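Side-chain contact in pyruvate kinase (Pyrobaculum aerophilum, PDB 3QTG), which catalyses the last step of glycolysis, the interconversion of phosphoenolpyruvate and ADP with pyruvate and ATP, with the help of a divalent metal cation: residues I423-Y428 with L432-S437. Numbering follows the deposited sequence.
With SO4 (sulfate ion), chain C.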
loop_
_atom_site.group_PDB
_atom_site.type_symbol
_atom_site.label_atom_id
_atom_site.label_comp_id
_atom_site.label_asym_id
_atom_site.label_seq_id
_atom_site.Cartn_x
_atom_site.Cartn_y
_atom_site.Cartn_z
ATOM N N ILE A 423 36.765 7.282 -18.197
ATOM C CA ILE A 423 36.468 7.150 -19.629
ATOM C C ILE A 423 36.444 8.539 -20.291
ATOM O O ILE A 423 35.464 9.269 -20.152
ATOM C CB ILE A 423 35.109 6.429 -19.877
ATOM C CG1 ILE A 423 35.121 5.024 -19.271
ATOM C CG2 ILE A 423 34.789 6.344 -21.382
ATOM C CD1 ILE A 423 33.770 4.352 -19.271
ATOM N N PRO A 424 37.534 8.909 -21.008
ATOM C CA PRO A 424 37.561 10.125 -21.827
ATOM C C PRO A 424 36.495 10.070 -22.931
ATOM O O PRO A 424 36.341 9.031 -23.585
ATOM C CB PRO A 424 38.960 10.101 -22.447
ATOM C CG PRO A 424 39.764 9.201 -21.565
ATOM C CD PRO A 424 38.815 8.179 -21.066
ATOM N N ALA A 425 35.754 11.164 -23.107
ATOM C CA ALA A 425 34.662 11.242 -24.097
ATOM C C ALA A 425 34.337 12.690 -24.436
ATOM O O ALA A 425 34.526 13.586 -23.601
ATOM C CB ALA A 425 33.407 10.521 -23.592
ATOM N N GLU A 426 33.834 12.916 -25.651
ATOM C CA GLU A 426 33.653 14.278 -26.160
ATOM C C GLU A 426 32.334 14.866 -25.696
ATOM O O GLU A 426 32.189 16.086 -25.567
ATOM C CB GLU A 426 33.756 14.308 -27.695
ATOM C CG GLU A 426 34.348 15.620 -28.282
ATOM C CD GLU A 426 35.454 16.239 -27.409
ATOM O OE1 GLU A 426 36.566 15.660 -27.337
ATOM O OE2 GLU A 426 35.202 17.305 -26.788
ATOM N N ASN A 427 31.385 13.974 -25.425
ATOM C CA ASN A 427 30.031 14.344 -25.073
ATOM C C ASN A 427 29.362 13.141 -24.413
ATOM O O ASN A 427 29.948 12.051 -24.350
ATOM C CB ASN A 427 29.269 14.786 -26.332
ATOM C CG ASN A 427 29.296 13.732 -27.435
ATOM O OD1 ASN A 427 28.980 12.569 -27.206
ATOM N ND2 ASN A 427 29.664 14.143 -28.643
ATOM N N TYR A 428 28.132 13.338 -23.949
ATOM C CA TYR A 428 27.411 12.332 -23.195
ATOM C C TYR A 428 27.161 11.087 -24.018
ATOM O O TYR A 428 27.437 9.983 -23.550
ATOM C CB TYR A 428 26.080 12.884 -22.732
ATOM C CG TYR A 428 26.153 13.659 -21.450
ATOM C CD1 TYR A 428 25.876 15.018 -21.434
ATOM C CD2 TYR A 428 26.504 13.035 -20.250
ATOM C CE1 TYR A 428 25.931 15.741 -20.254
ATOM C CE2 TYR A 428 26.558 13.754 -19.057
ATOM C CZ TYR A 428 26.266 15.103 -19.073
ATOM O OH TYR A 428 26.328 15.837 -17.925
ATOM N N LEU A 432 28.428 7.435 -23.071
ATOM C CA LEU A 432 27.517 6.318 -22.770
ATOM C C LEU A 432 27.768 5.094 -23.662
ATOM O O LEU A 432 27.704 3.960 -23.193
ATOM C CB LEU A 432 26.045 6.752 -22.818
ATOM C CG LEU A 432 25.067 5.794 -22.110
ATOM C CD1 LEU A 432 25.321 5.705 -20.581
ATOM C CD2 LEU A 432 23.605 6.156 -22.404
ATOM N N GLU A 433 28.057 5.319 -24.940
ATOM C CA GLU A 433 28.277 4.197 -25.847
ATOM C C GLU A 433 29.590 3.464 -25.547
ATOM O O GLU A 433 29.617 2.243 -25.618
ATOM C CB GLU A 433 28.121 4.594 -27.326
ATOM C CG GLU A 433 26.731 5.193 -27.693
ATOM C CD GLU A 433 25.502 4.271 -27.390
ATOM O OE1 GLU A 433 25.499 3.080 -27.802
ATOM O OE2 GLU A 433 24.527 4.760 -26.749
ATOM N N LYS A 434 30.648 4.190 -25.170
ATOM C CA LYS A 434 31.876 3.565 -24.635
ATOM C C LYS A 434 31.651 2.760 -23.358
ATOM O O LYS A 434 32.221 1.679 -23.190
ATOM C CB LYS A 434 32.958 4.605 -24.349
ATOM C CG LYS A 434 33.528 5.294 -25.565
ATOM C CD LYS A 434 34.398 6.451 -25.103
ATOM C CE LYS A 434 34.888 7.305 -26.262
ATOM N NZ LYS A 434 36.003 6.644 -26.990
ATOM N N LEU A 435 30.846 3.302 -22.441
ATOM C CA LEU A 435 30.461 2.575 -21.224
ATOM C C LEU A 435 29.614 1.329 -21.525
ATOM O O LEU A 435 29.819 0.290 -20.918
ATOM C CB LEU A 435 29.755 3.506 -20.216
ATOM C CG LEU A 435 29.353 2.976 -18.822
ATOM C CD1 LEU A 435 30.575 2.614 -17.961
ATOM C CD2 LEU A 435 28.472 4.001 -18.097
ATOM N N ILE A 436 28.665 1.433 -22.449
ATOM C CA ILE A 436 27.838 0.286 -22.818
ATOM C C ILE A 436 28.712 -0.790 -23.479
ATOM O O ILE A 436 28.533 -1.987 -23.225
ATOM C CB ILE A 436 26.667 0.685 -23.754
ATOM C CG1 ILE A 436 25.606 1.464 -22.978
ATOM C CG2 ILE A 436 26.043 -0.560 -24.413
ATOM C CD1 ILE A 436 24.525 2.129 -23.849
ATOM N N SER A 437 29.666 -0.360 -24.306
ATOM C CA SER A 437 30.573 -1.298 -24.950
ATOM C C SER A 437 31.326 -2.070 -23.899
ATOM O O SER A 437 31.429 -3.296 -23.974
ATOM C CB SER A 437 31.561 -0.577 -25.855
ATOM O OG SER A 437 30.925 -0.232 -27.062
HETATM S S SO4 C . 26.292 14.837 -14.337
HETATM O O1 SO4 C . 26.892 14.596 -15.630
HETATM O O2 SO4 C . 27.317 15.402 -13.450
HETATM O O3 SO4 C . 25.797 13.589 -13.757
HETATM O O4 SO4 C . 25.166 15.769 -14.407
#
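I423 and K434 slide past one another in opposite directions, and their meeting illustrates how a connecting loop can be sealed against the helix that follows it. The methyl CG2 of I423 lies 3.7 Å from CD of K434 and 3.9 Å from its CB, so the lysine contributes its hydrocarbon stem here rather than its charge. Pointing CG2 anti to the backbone N and CG1 anti to the carbonyl carbon (chi1 -60°), I423 splits its two branches between separate partners: its CD1 meets CD1 of L435 at 3.9 Å, where the side chains cross at about a right angle. This inner side is the packed one, since L435 also rests on L378 and I423 on F380, both in strand 376-380 of the same sheet. The loop thus joins edge strand 418-422 to helix 428-439 within the alpha/beta domain, a beta-alpha unit whose helix packs on the sheet. N427 is the N-cap, its OD1 accepting from N of E430, and the first turn is closed by N of L432 bonding to O of Y428 at 2.8 Å. Toward solvent the contact thins out. There K434 passes CE at 3.5 Å from O of P424 and then bends at chi4 (-77°), while CB of A425 approaches CE only to 4.4 Å. The ring of Y428 leads away from segment 432-437 to packing of its own, stacking on Y448 and touching F380, and its OH donates to O1 of a sulfate, probably from the crystallisation liquor, at 2.7 Å, although the position of that hydroxyl is less certain. With an alanine at Y428, the Y448 ring is likely to lose the partner it stacks on. S381 OG and the backbone N atoms of M382, S383, T385 and L386 also hold the sulfate.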